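Local coordinates for arylsulfatase (Pseudoalteromonas sp. MB47, PDB 7AJ0), which probably removes sulfate groups from the seaweed polysaccharide fucoidan in an exo-acting manner, as a calcium-binding sulfatase that assembles as a hexamer, at residues A108-L120 with Q132-L144. Sequence-based numbering, arbitrary orientation.
Sequences ALTTGRLPVRSGL and QNPWEKEVSQGKL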
ATOM      1  N   ALA A 108      29.865 -14.190  15.991  1.00 23.31           N
ATOM      2  CA  ALA A 108      30.135 -15.254  15.030  1.00 23.15           C
ATOM      3  C   ALA A 108      31.587 -15.221  14.572  1.00 23.07           C
ATOM      4  O   ALA A 108      32.222 -16.269  14.412  1.00 23.20           O
ATOM      5  CB  ALA A 108      29.192 -15.129  13.835  1.00 22.78           C
ATOM      6  N   LEU A 109      32.129 -14.022  14.365  1.00 22.89           N
ATOM      7  CA  LEU A 109      33.504 -13.901  13.901  1.00 22.85           C
ATOM      8  C   LEU A 109      34.503 -14.357  14.955  1.00 23.28           C
ATOM      9  O   LEU A 109      35.619 -14.762  14.608  1.00 23.36           O
ATOM     10  CB  LEU A 109      33.786 -12.454  13.502  1.00 22.63           C
ATOM     11  CG  LEU A 109      35.221 -12.101  13.121  1.00 22.65           C
ATOM     12  CD1 LEU A 109      35.614 -12.778  11.820  1.00 22.46           C
ATOM     13  CD2 LEU A 109      35.367 -10.589  13.020  1.00 22.54           C
ATOM     14  N   THR A 110      34.134 -14.303  16.235  1.00 23.63           N
ATOM     15  CA  THR A 110      35.065 -14.616  17.314  1.00 24.11           C
ATOM     16  C   THR A 110      34.688 -15.878  18.082  1.00 25.73           C
ATOM     17  O   THR A 110      35.266 -16.137  19.143  1.00 25.01           O
ATOM     18  CB  THR A 110      35.166 -13.438  18.289  1.00 24.33           C
ATOM     19  OG1 THR A 110      33.876 -13.165  18.855  1.00 24.38           O
ATOM     20  CG2 THR A 110      35.683 -12.200  17.574  1.00 24.01           C
ATOM     21  N   THR A 111      33.741 -16.669  17.577  1.00 24.37           N
ATOM     22  CA  THR A 111      33.406 -17.938  18.208  1.00 24.78           C
ATOM     23  C   THR A 111      33.184 -19.074  17.222  1.00 24.63           C
ATOM     24  O   THR A 111      33.033 -20.216  17.665  1.00 25.02           O
ATOM     25  CB  THR A 111      32.145 -17.803  19.077  1.00 25.00           C
ATOM     26  OG1 THR A 111      31.007 -17.549  18.244  1.00 24.59           O
ATOM     27  CG2 THR A 111      32.301 -16.674  20.084  1.00 27.86           C
ATOM     28  N   GLY A 112      33.161 -18.816  15.916  1.00 24.15           N
ATOM     29  CA  GLY A 112      32.847 -19.856  14.959  1.00 24.04           C
ATOM     30  C   GLY A 112      31.440 -20.389  15.064  1.00 24.10           C
ATOM     31  O   GLY A 112      31.152 -21.465  14.535  1.00 24.17           O
ATOM     32  N   ARG A 113      30.545 -19.652  15.716  1.00 24.10           N
ATOM     33  CA  ARG A 113      29.247 -20.183  16.104  1.00 24.76           C
ATOM     34  C   ARG A 113      28.157 -19.150  15.885  1.00 24.03           C
ATOM     35  O   ARG A 113      28.303 -17.992  16.284  1.00 23.94           O
ATOM     36  CB  ARG A 113      29.272 -20.621  17.576  1.00 24.91           C
ATOM     37  CG  ARG A 113      29.780 -22.032  17.773  1.00 25.32           C
ATOM     38  CD  ARG A 113      30.416 -22.237  19.131  1.00 25.90           C
ATOM     39  NE  ARG A 113      29.520 -21.938  20.246  1.00 26.26           N
ATOM     40  CZ  ARG A 113      28.533 -22.730  20.655  1.00 26.63           C
ATOM     41  NH1 ARG A 113      28.288 -23.871  20.028  1.00 26.67           N
ATOM     42  NH2 ARG A 113      27.786 -22.373  21.690  1.00 27.00           N
ATOM     43  N   LEU A 114      27.077 -19.573  15.242  1.00 23.92           N
ATOM     44  CA  LEU A 114      25.894 -18.732  15.160  1.00 23.78           C
ATOM     45  C   LEU A 114      25.516 -18.262  16.562  1.00 24.17           C
ATOM     46  O   LEU A 114      25.541 -19.058  17.509  1.00 24.64           O
ATOM     47  CB  LEU A 114      24.742 -19.505  14.520  1.00 23.80           C
ATOM     48  CG  LEU A 114      24.896 -19.769  13.021  1.00 23.78           C
ATOM     49  CD1 LEU A 114      23.887 -20.802  12.551  1.00 23.59           C
ATOM     50  CD2 LEU A 114      24.744 -18.473  12.234  1.00 23.00           C
ATOM     51  N   PRO A 115      25.180 -16.982  16.740  1.00 24.04           N
ATOM     52  CA  PRO A 115      24.980 -16.466  18.105  1.00 24.46           C
ATOM     53  C   PRO A 115      23.796 -17.077  18.836  1.00 24.93           C
ATOM     54  O   PRO A 115      23.727 -16.958  20.066  1.00 25.41           O
ATOM     55  CB  PRO A 115      24.790 -14.956  17.895  1.00 24.20           C
ATOM     56  CG  PRO A 115      24.439 -14.794  16.459  1.00 23.71           C
ATOM     57  CD  PRO A 115      25.079 -15.923  15.717  1.00 25.82           C
ATOM     58  N   VAL A 116      22.863 -17.726  18.137  1.00 24.85           N
ATOM     59  CA  VAL A 116      21.766 -18.373  18.846  1.00 25.36           C
ATOM     60  C   VAL A 116      22.286 -19.535  19.686  1.00 25.86           C
ATOM     61  O   VAL A 116      21.690 -19.884  20.713  1.00 26.43           O
ATOM     62  CB  VAL A 116      20.678 -18.828  17.856  1.00 25.21           C
ATOM     63  CG1 VAL A 116      21.185 -19.961  16.972  1.00 25.03           C
ATOM     64  CG2 VAL A 116      19.423 -19.241  18.609  1.00 25.76           C
ATOM     65  N   ARG A 117      23.402 -20.146  19.278  1.00 25.70           N
ATOM     66  CA  ARG A 117      23.977 -21.226  20.070  1.00 26.21           C
ATOM     67  C   ARG A 117      24.642 -20.690  21.332  1.00 26.58           C
ATOM     68  O   ARG A 117      24.542 -21.299  22.403  1.00 27.22           O
ATOM     69  CB  ARG A 117      24.996 -22.010  19.244  1.00 25.98           C
ATOM     70  CG  ARG A 117      24.478 -22.547  17.921  1.00 25.63           C
ATOM     71  CD  ARG A 117      25.468 -23.531  17.321  1.00 25.60           C
ATOM     72  NE  ARG A 117      25.154 -23.880  15.939  1.00 25.23           N
ATOM     73  CZ  ARG A 117      24.333 -24.860  15.574  1.00 25.44           C
ATOM     74  NH1 ARG A 117      23.722 -25.600  16.488  1.00 26.00           N
ATOM     75  NH2 ARG A 117      24.121 -25.099  14.288  1.00 25.12           N
ATOM     76  N   SER A 118      25.324 -19.550  21.222  1.00 26.25           N
ATOM     77  CA  SER A 118      26.112 -19.016  22.324  1.00 26.60           C
ATOM     78  C   SER A 118      25.301 -18.151  23.276  1.00 26.94           C
ATOM     79  O   SER A 118      25.659 -18.037  24.454  1.00 27.49           O
ATOM     80  CB  SER A 118      27.282 -18.191  21.776  1.00 26.14           C
ATOM     81  OG  SER A 118      26.816 -17.049  21.074  1.00 25.65           O
ATOM     82  N   GLY A 119      24.215 -17.550  22.802  1.00 26.69           N
ATOM     83  CA  GLY A 119      23.489 -16.567  23.572  1.00 26.98           C
ATOM     84  C   GLY A 119      23.906 -15.140  23.308  1.00 26.61           C
ATOM     85  O   GLY A 119      23.329 -14.220  23.905  1.00 41.94           O
ATOM     86  N   LEU A 120      24.880 -14.926  22.431  1.00 26.08           N
ATOM     87  CA  LEU A 120      25.406 -13.596  22.135  1.00 29.15           C
ATOM     88  C   LEU A 120      24.612 -12.921  21.021  1.00 25.25           C
ATOM     89  O   LEU A 120      25.159 -12.483  20.008  1.00 24.74           O
ATOM     90  CB  LEU A 120      26.883 -13.701  21.776  1.00 25.51           C
ATOM     91  CG  LEU A 120      27.768 -14.338  22.850  1.00 26.05           C
ATOM     92  CD1 LEU A 120      29.167 -14.620  22.324  1.00 25.81           C
ATOM     93  CD2 LEU A 120      27.829 -13.445  24.083  1.00 26.54           C
ATOM     94  N   GLN A 132      25.171 -17.536  33.539  1.00 33.04           N
ATOM     95  CA  GLN A 132      26.618 -17.646  33.445  1.00 39.77           C
ATOM     96  C   GLN A 132      27.110 -16.723  32.339  1.00 43.47           C
ATOM     97  O   GLN A 132      26.385 -16.433  31.383  1.00 42.62           O
ATOM     98  CB  GLN A 132      27.066 -19.088  33.169  1.00 43.18           C
ATOM     99  CG  GLN A 132      28.577 -19.290  33.243  1.00 49.26           C
ATOM    100  CD  GLN A 132      29.002 -20.718  32.940  1.00 58.55           C
ATOM    101  OE1 GLN A 132      28.253 -21.486  32.333  1.00 62.77           O
ATOM    102  NE2 GLN A 132      30.209 -21.081  33.368  1.00 44.03           N
ATOM    103  N   ASN A 133      28.341 -16.260  32.484  1.00 35.01           N
ATOM    104  CA  ASN A 133      28.969 -15.446  31.450  1.00 31.06           C
ATOM    105  C   ASN A 133      29.149 -16.291  30.199  1.00 30.37           C
ATOM    106  O   ASN A 133      29.951 -17.236  30.218  1.00 30.54           O
ATOM    107  CB  ASN A 133      30.311 -14.912  31.941  1.00 31.31           C
ATOM    108  CG  ASN A 133      31.097 -14.206  30.848  1.00 30.50           C
ATOM    109  OD1 ASN A 133      30.559 -13.865  29.794  1.00 33.38           O
ATOM    110  ND2 ASN A 133      32.380 -13.982  31.100  1.00 39.64           N
ATOM    111  N   PRO A 134      28.448 -16.002  29.101  1.00 31.75           N
ATOM    112  CA  PRO A 134      28.587 -16.849  27.905  1.00 29.07           C
ATOM    113  C   PRO A 134      30.023 -17.006  27.441  1.00 28.82           C
ATOM    114  O   PRO A 134      30.364 -18.026  26.827  1.00 28.65           O
ATOM    115  CB  PRO A 134      27.739 -16.120  26.853  1.00 28.36           C
ATOM    116  CG  PRO A 134      26.802 -15.260  27.633  1.00 38.11           C
ATOM    117  CD  PRO A 134      27.543 -14.859  28.872  1.00 29.38           C
ATOM    118  N   TRP A 135      30.884 -16.028  27.726  1.00 28.83           N
ATOM    119  CA  TRP A 135      32.240 -16.054  27.199  1.00 28.58           C
ATOM    120  C   TRP A 135      33.148 -17.042  27.916  1.00 29.21           C
ATOM    121  O   TRP A 135      34.186 -17.413  27.360  1.00 29.03           O
ATOM    122  CB  TRP A 135      32.846 -14.653  27.260  1.00 28.44           C
ATOM    123  CG  TRP A 135      32.602 -13.886  26.008  1.00 27.64           C
ATOM    124  CD1 TRP A 135      31.785 -12.807  25.850  1.00 27.40           C
ATOM    125  CD2 TRP A 135      33.167 -14.157  24.722  1.00 27.03           C
ATOM    126  NE1 TRP A 135      31.815 -12.382  24.544  1.00 26.69           N
ATOM    127  CE2 TRP A 135      32.656 -13.195  23.832  1.00 26.45           C
ATOM    128  CE3 TRP A 135      34.058 -15.118  24.239  1.00 26.98           C
ATOM    129  CZ2 TRP A 135      33.009 -13.165  22.485  1.00 25.83           C
ATOM    130  CZ3 TRP A 135      34.407 -15.088  22.902  1.00 26.36           C
ATOM    131  CH2 TRP A 135      33.884 -14.119  22.041  1.00 25.80           C
ATOM    132  N   GLU A 136      32.794 -17.473  29.128  1.00 29.99           N
ATOM    133  CA  GLU A 136      33.550 -18.554  29.754  1.00 35.76           C
ATOM    134  C   GLU A 136      33.487 -19.810  28.895  1.00 30.37           C
ATOM    135  O   GLU A 136      34.501 -20.484  28.681  1.00 35.55           O
ATOM    136  CB  GLU A 136      33.015 -18.833  31.158  1.00 36.54           C
ATOM    137  CG  GLU A 136      33.207 -17.684  32.139  1.00 48.57           C
ATOM    138  CD  GLU A 136      32.732 -18.022  33.543  1.00 57.64           C
ATOM    139  OE1 GLU A 136      32.641 -17.099  34.382  1.00 57.02           O
ATOM    140  OE2 GLU A 136      32.449 -19.210  33.808  1.00 53.15           O
ATOM    141  N   LYS A 137      32.302 -20.110  28.360  1.00 32.58           N
ATOM    142  CA  LYS A 137      32.069 -21.311  27.565  1.00 29.85           C
ATOM    143  C   LYS A 137      32.625 -21.178  26.155  1.00 29.05           C
ATOM    144  O   LYS A 137      33.202 -22.134  25.624  1.00 33.52           O
ATOM    145  CB  LYS A 137      30.561 -21.581  27.550  1.00 29.85           C
ATOM    146  CG  LYS A 137      30.047 -22.677  26.643  1.00 34.98           C
ATOM    147  CD  LYS A 137      28.510 -22.701  26.743  1.00 30.15           C
ATOM    148  CE  LYS A 137      27.855 -23.700  25.796  1.00 33.16           C
ATOM    149  NZ  LYS A 137      27.955 -25.111  26.275  1.00 41.31           N
ATOM    150  N   GLU A 138      32.480 -20.008  25.539  1.00 28.44           N
ATOM    151  CA  GLU A 138      32.941 -19.822  24.172  1.00 29.50           C
ATOM    152  C   GLU A 138      34.468 -19.781  24.117  1.00 27.80           C
ATOM    153  O   GLU A 138      35.148 -19.481  25.102  1.00 42.08           O
ATOM    154  CB  GLU A 138      32.356 -18.538  23.583  1.00 27.12           C
ATOM    155  CG  GLU A 138      30.832 -18.485  23.583  1.00 28.57           C
ATOM    156  CD  GLU A 138      30.201 -19.644  22.833  1.00 30.33           C
ATOM    157  OE1 GLU A 138      29.152 -20.152  23.288  1.00 27.22           O
ATOM    158  OE2 GLU A 138      30.761 -20.048  21.792  1.00 26.52           O
ATOM    159  N   VAL A 139      35.003 -20.086  22.936  1.00 27.35           N
ATOM    160  CA  VAL A 139      36.441 -20.184  22.712  1.00 27.44           C
ATOM    161  C   VAL A 139      36.800 -19.282  21.538  1.00 27.50           C
ATOM    162  O   VAL A 139      36.510 -19.615  20.382  1.00 26.30           O
ATOM    163  CB  VAL A 139      36.882 -21.630  22.440  1.00 27.72           C
ATOM    164  CG1 VAL A 139      38.363 -21.679  22.112  1.00 38.13           C
ATOM    165  CG2 VAL A 139      36.561 -22.515  23.632  1.00 30.61           C
ATOM    166  N   SER A 140      37.440 -18.153  21.827  1.00 26.74           N
ATOM    167  CA  SER A 140      37.820 -17.216  20.782  1.00 27.31           C
ATOM    168  C   SER A 140      39.092 -17.685  20.080  1.00 26.18           C
ATOM    169  O   SER A 140      39.860 -18.497  20.604  1.00 26.70           O
ATOM    170  CB  SER A 140      38.037 -15.820  21.364  1.00 26.22           C
ATOM    171  OG  SER A 140      39.144 -15.809  22.248  1.00 26.79           O
ATOM    172  N   GLN A 141      39.311 -17.160  18.870  1.00 25.66           N
ATOM    173  CA  GLN A 141      40.550 -17.476  18.167  1.00 25.70           C
ATOM    174  C   GLN A 141      41.748 -16.863  18.878  1.00 26.11           C
ATOM    175  O   GLN A 141      42.863 -17.387  18.778  1.00 26.42           O
ATOM    176  CB  GLN A 141      40.492 -17.006  16.712  1.00 25.11           C
ATOM    177  CG  GLN A 141      40.361 -15.511  16.509  1.00 24.78           C
ATOM    178  CD  GLN A 141      38.926 -15.081  16.268  1.00 24.37           C
ATOM    179  OE1 GLN A 141      38.104 -15.103  17.181  1.00 24.53           O
ATOM    180  NE2 GLN A 141      38.618 -14.692  15.035  1.00 23.90           N
ATOM    181  N   GLY A 142      41.540 -15.763  19.603  1.00 26.15           N
ATOM    182  CA  GLY A 142      42.603 -15.242  20.443  1.00 26.64           C
ATOM    183  C   GLY A 142      43.112 -16.279  21.424  1.00 27.33           C
ATOM    184  O   GLY A 142      44.319 -16.469  21.578  1.00 27.74           O
ATOM    185  N   LYS A 143      42.192 -16.978  22.090  1.00 27.53           N
ATOM    186  CA  LYS A 143      42.594 -17.970  23.079  1.00 28.26           C
ATOM    187  C   LYS A 143      43.377 -19.103  22.428  1.00 28.39           C
ATOM    188  O   LYS A 143      44.443 -19.500  22.918  1.00 28.98           O
ATOM    189  CB  LYS A 143      41.360 -18.513  23.805  1.00 28.44           C
ATOM    190  CG  LYS A 143      41.673 -19.554  24.871  1.00 29.26           C
ATOM    191  CD  LYS A 143      40.427 -19.956  25.657  1.00 29.50           C
ATOM    192  CE  LYS A 143      39.977 -18.854  26.610  1.00 50.33           C
ATOM    193  NZ  LYS A 143      38.685 -19.182  27.285  1.00 51.38           N
ATOM    194  N   LEU A 144      42.872 -19.630  21.314  1.00 27.89           N
ATOM    195  CA  LEU A 144      43.482 -20.810  20.715  1.00 28.07           C
ATOM    196  C   LEU A 144      44.789 -20.481  20.005  1.00 28.06           C
ATOM    197  O   LEU A 144      45.729 -21.282  20.036  1.00 28.54           O
ATOM    198  CB  LEU A 144      42.498 -21.472  19.750  1.00 27.61           C
ATOM    199  CG  LEU A 144      41.220 -21.991  20.411  1.00 27.71           C
ATOM    200  CD1 LEU A 144      40.338 -22.697  19.402  1.00 27.31           C
ATOM    201  CD2 LEU A 144      41.544 -22.922  21.572  1.00 28.53           C
TER
HETATM  202  O   HOH W   1      33.189 -20.740  20.859  1.00 22.07           O
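R113 and E138 form the charged centre of this buried contact, a side-on salt bridge in which two nitrogens each take a separate carboxylate oxygen. R113 NE reaches E138 OE2 at 2.7 Å and R113 NH2 reaches E138 OE1 at 3.1 Å, both on syn lone pairs. The guanidinium and carboxylate planes are only 12° apart. The bend of E138 at chi2 (-57°) brings both oxygens round to the arginine, while R117 CB lies over one face of the R113 guanidinium, offset toward its rim, and R113 NH1 bonds to Y399 O. With a methionine in place of R113, the buried E138 carboxylate would probably be left without its countercharge. A water extends the polar network, donating to E138 OE2 and T111 O and accepting from V139 N. In this sulfatase domain of the alkaline phosphatase clan, the bridge joins the turn after helix 102-111, which starts at the calcium ligand C102, to the loop leading into helix 141-146. Q141 NE2, also bonded to Y263 OH, donates to L109 O of helix 102-111 at 3.0 Å. Beside it, S140 CA makes a CH···O contact with T110 O. Packing around W135 is mixed. In its apolar part, L120 CD1 lies over one face of the indole, offset toward its rim, and L120 CD2 meets P134 CB at 3.9 Å. The polar T110 OG1, bonded to R106 O, sits at the indole edge, in the ring plane, 3.3 Å from W135 CH2.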